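Long-range contact in glycerol kinase, putative (Plasmodium falciparum, PDB 2W40), which probably catalyses the ATP-dependent phosphorylation of glycerol to sn-glycerol 3-phosphate, the entry step of glycerol degradation: residues Q84-I89 with T136-F141. Numbering follows the deposited sequence.
Sequences QRETVI and TYFSAF. With GOL (glycerol), chain B.
Bound glycerol is where the two segments converge, and its O3 hydroxyl is held from three sides. Glu86 OE1 accepts a short hydrogen bond from O3, 2.6 Å away, while Tyr137 OH donates to O3 over 2.7 Å, the glycerol oxygen lying at the edge of the tyrosine ring. Arg85 NH2 gives the third bond to O3, 3.0 Å long and bent to 146°. The neighbouring O2 hydroxyl is gripped by Arg85 alone among the residues of the two segments: the backbone N reaches it at 2.9 Å and NE at 3.1 Å, both bonds nearly straight. The bend at chi3 (-58°) brings NE to O2 and turns NH2 to O3; the backbone N bond is independent of it. A salt bridge from NH1 to Glu308 and a cation-pi contact with Phe273 fix the far end of the arginine.

Glu86 joins the ligand to the second segment. Its CG, set anti to the carbonyl carbon, lies over one face of the Tyr137 ring near its rim; the bend at chi2 (91°) then turns the carboxylate toward glycerol O3, with OE1 3.3 Å from Tyr137 CE1. Glu86 CG also meets Phe138 CD1, 3.7 Å away, obliquely to that ring. OE2 is paired with Arg189, which should favour the ionised carboxylate and its role as acceptor for O3.

Farther out, Ser139 OG donates to Glu86 O over 2.7 Å, in the carbonyl plane and on a lone pair, tying the turn that carries Arg85 and Glu86 to the chain leading into helix 140-149. Asn166 binds both Ser139 OG and Thr87 O. Within the turn, Thr87 OG1 donates to Gln84 OE1. With Asp248 and Gln249 also bonded to glycerol, this consecutive Arg-Glu pair and the tyrosine hydroxyl form the polyol-binding site characteristic of glycerol kinases in the FGGY family.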
ATOM      1  N   GLN C  84      16.823  -5.508  23.339  1.00  6.18           N
ATOM      2  CA  GLN C  84      16.733  -4.549  22.265  1.00  5.93           C
ATOM      3  C   GLN C  84      17.677  -3.364  22.634  1.00  5.27           C
ATOM      4  O   GLN C  84      17.602  -2.811  23.767  1.00  4.86           O
ATOM      5  CB  GLN C  84      15.278  -4.043  22.156  1.00  7.23           C
ATOM      6  CG  GLN C  84      14.631  -3.587  23.444  1.00  5.66           C
ATOM      7  CD  GLN C  84      13.458  -2.609  23.275  1.00  5.30           C
ATOM      8  OE1 GLN C  84      13.431  -1.814  22.332  1.00  7.29           O
ATOM      9  NE2 GLN C  84      12.551  -2.610  24.248  1.00  8.05           N
ATOM     10  N   ARG C  85      18.553  -3.029  21.712  1.00  6.51           N
ATOM     11  CA  ARG C  85      19.576  -2.035  21.919  1.00  6.04           C
ATOM     12  C   ARG C  85      18.971  -0.608  21.623  1.00  6.47           C
ATOM     13  O   ARG C  85      17.853  -0.538  21.079  1.00  5.84           O
ATOM     14  CB  ARG C  85      20.746  -2.344  21.051  1.00  7.50           C
ATOM     15  CG  ARG C  85      21.377  -3.729  21.337  1.00  6.85           C
ATOM     16  CD  ARG C  85      22.454  -4.191  20.289  1.00  8.11           C
ATOM     17  NE  ARG C  85      21.815  -4.197  18.997  1.00  7.14           N
ATOM     18  CZ  ARG C  85      22.459  -4.221  17.829  1.00 10.34           C
ATOM     19  NH1 ARG C  85      23.781  -4.394  17.800  1.00 10.56           N
ATOM     20  NH2 ARG C  85      21.804  -4.003  16.699  1.00  7.44           N
ATOM     21  N   GLU C  86      19.757   0.447  21.915  1.00  6.04           N
ATOM     22  CA  GLU C  86      19.528   1.848  21.572  1.00  5.65           C
ATOM     23  C   GLU C  86      18.347   2.494  22.322  1.00  4.26           C
ATOM     24  O   GLU C  86      18.400   3.634  22.698  1.00  7.47           O
ATOM     25  CB  GLU C  86      19.394   2.094  20.095  1.00  6.42           C
ATOM     26  CG  GLU C  86      20.623   1.729  19.237  1.00  6.37           C
ATOM     27  CD  GLU C  86      20.611   0.299  18.699  1.00 10.75           C
ATOM     28  OE1 GLU C  86      19.531  -0.345  18.679  1.00  8.68           O
ATOM     29  OE2 GLU C  86      21.680  -0.197  18.252  1.00  8.89           O
ATOM     30  N   THR C  87      17.286   1.740  22.472  1.00  5.57           N
ATOM     31  CA  THR C  87      16.101   2.163  23.207  1.00  6.27           C
ATOM     32  C   THR C  87      16.594   2.712  24.552  1.00  6.18           C
ATOM     33  O   THR C  87      17.433   2.121  25.217  1.00  6.95           O
ATOM     34  CB  THR C  87      15.195   0.966  23.424  1.00  5.43           C
ATOM     35  OG1 THR C  87      14.740   0.530  22.130  1.00  6.69           O
ATOM     36  CG2 THR C  87      13.989   1.333  24.338  1.00  6.93           C
ATOM     37  N   VAL C  88      16.032   3.877  24.923  1.00  6.45           N
ATOM     38  CA  VAL C  88      16.574   4.641  26.076  1.00  6.51           C
ATOM     39  C   VAL C  88      15.411   5.085  26.994  1.00  5.73           C
ATOM     40  O   VAL C  88      14.324   5.499  26.530  1.00  7.44           O
ATOM     41  CB  VAL C  88      17.544   5.793  25.663  1.00  6.66           C
ATOM     42  CG1 VAL C  88      16.773   6.833  24.873  1.00  8.32           C
ATOM     43  CG2 VAL C  88      18.262   6.386  26.875  1.00  7.39           C
ATOM     44  N   ILE C  89      15.724   4.995  28.277  1.00  6.66           N
ATOM     45  CA  ILE C  89      14.804   5.466  29.378  1.00  7.24           C
ATOM     46  C   ILE C  89      15.699   6.355  30.284  1.00  5.98           C
ATOM     47  O   ILE C  89      16.848   6.049  30.579  1.00  6.66           O
ATOM     48  CB  ILE C  89      14.170   4.325  30.191  1.00  8.43           C
ATOM     49  CG1 ILE C  89      13.424   3.323  29.296  1.00  9.64           C
ATOM     50  CG2 ILE C  89      13.181   4.843  31.286  1.00  8.35           C
ATOM     51  CD1 ILE C  89      13.537   1.956  29.981  1.00 11.91           C
ATOM     52  N   THR C 136      19.415   8.639  13.532  1.00  8.93           N
ATOM     53  CA  THR C 136      18.201   8.664  14.340  1.00  9.37           C
ATOM     54  C   THR C 136      18.053   7.451  15.237  1.00  9.50           C
ATOM     55  O   THR C 136      17.052   7.354  16.002  1.00 11.46           O
ATOM     56  CB  THR C 136      16.915   8.782  13.503  1.00 10.52           C
ATOM     57  OG1 THR C 136      16.866   7.626  12.691  1.00 13.26           O
ATOM     58  CG2 THR C 136      16.944  10.036  12.579  1.00 11.69           C
ATOM     59  N   TYR C 137      19.019   6.541  15.110  1.00  9.55           N
ATOM     60  CA  TYR C 137      18.936   5.109  15.545  1.00  8.46           C
ATOM     61  C   TYR C 137      19.536   4.953  16.980  1.00  8.21           C
ATOM     62  O   TYR C 137      18.899   4.323  17.870  1.00 10.73           O
ATOM     63  CB  TYR C 137      19.736   4.317  14.506  1.00  9.66           C
ATOM     64  CG  TYR C 137      19.942   2.839  14.759  1.00  7.70           C
ATOM     65  CD1 TYR C 137      18.982   2.054  15.435  1.00  9.60           C
ATOM     66  CD2 TYR C 137      21.009   2.231  14.210  1.00  9.82           C
ATOM     67  CE1 TYR C 137      19.216   0.630  15.593  1.00  8.57           C
ATOM     68  CE2 TYR C 137      21.248   0.885  14.405  1.00  9.13           C
ATOM     69  CZ  TYR C 137      20.328   0.082  15.044  1.00  9.91           C
ATOM     70  OH  TYR C 137      20.614  -1.276  15.174  1.00 11.21           O
ATOM     71  N   PHE C 138      20.773   5.463  17.174  1.00  7.17           N
ATOM     72  CA  PHE C 138      21.475   5.429  18.477  1.00  7.52           C
ATOM     73  C   PHE C 138      20.814   6.237  19.561  1.00  7.28           C
ATOM     74  O   PHE C 138      19.934   6.978  19.277  1.00  9.53           O
ATOM     75  CB  PHE C 138      22.926   5.695  18.288  1.00  9.61           C
ATOM     76  CG  PHE C 138      23.726   4.504  17.773  1.00  9.09           C
ATOM     77  CD1 PHE C 138      23.136   3.461  17.068  1.00 10.09           C
ATOM     78  CD2 PHE C 138      25.071   4.405  18.103  1.00  8.35           C
ATOM     79  CE1 PHE C 138      23.914   2.351  16.648  1.00 11.22           C
ATOM     80  CE2 PHE C 138      25.858   3.320  17.672  1.00 11.20           C
ATOM     81  CZ  PHE C 138      25.263   2.331  16.896  1.00  9.57           C
ATOM     82  N   SER C 139      21.204   6.037  20.815  1.00  8.26           N
ATOM     83  CA  SER C 139      20.446   6.630  21.935  1.00  5.89           C
ATOM     84  C   SER C 139      20.594   8.165  21.998  1.00  7.89           C
ATOM     85  O   SER C 139      19.651   8.846  22.465  1.00  8.06           O
ATOM     86  CB  SER C 139      20.923   6.073  23.276  1.00  7.14           C
ATOM     87  OG  SER C 139      20.838   4.676  23.293  1.00  8.21           O
ATOM     88  N   ALA C 140      21.775   8.653  21.596  1.00  7.49           N
ATOM     89  CA  ALA C 140      22.201  10.039  21.985  1.00  7.23           C
ATOM     90  C   ALA C 140      21.177  11.109  21.543  1.00  6.16           C
ATOM     91  O   ALA C 140      20.844  11.995  22.335  1.00  7.20           O
ATOM     92  CB  ALA C 140      23.541  10.402  21.396  1.00  8.70           C
ATOM     93  N   PHE C 141      20.715  11.044  20.306  1.00  7.07           N
ATOM     94  CA  PHE C 141      19.762  12.135  19.885  1.00  7.62           C
ATOM     95  C   PHE C 141      18.420  12.048  20.543  1.00  7.90           C
ATOM     96  O   PHE C 141      17.763  13.065  20.740  1.00  8.65           O
ATOM     97  CB  PHE C 141      19.568  12.198  18.362  1.00  8.30           C
ATOM     98  CG  PHE C 141      20.707  12.882  17.640  1.00  8.83           C
ATOM     99  CD1 PHE C 141      20.659  14.249  17.447  1.00 10.44           C
ATOM    100  CD2 PHE C 141      21.795  12.187  17.170  1.00  6.30           C
ATOM    101  CE1 PHE C 141      21.674  14.955  16.813  1.00 11.66           C
ATOM    102  CE2 PHE C 141      22.817  12.884  16.524  1.00  7.92           C
ATOM    103  CZ  PHE C 141      22.745  14.285  16.351  1.00  9.12           C
TER
HETATM  104  C1  GOL B1521      16.694  -4.850  18.121  1.00 15.35           C
HETATM  105  O1  GOL B1521      16.731  -6.287  18.257  1.00 18.21           O
HETATM  106  C2  GOL B1521      18.064  -4.372  17.989  1.00  9.08           C
HETATM  107  O2  GOL B1521      18.783  -4.454  19.207  1.00  7.81           O
HETATM  108  C3  GOL B1521      18.048  -2.891  17.493  1.00  7.40           C
HETATM  109  O3  GOL B1521      19.328  -2.436  17.201  1.00  7.34           O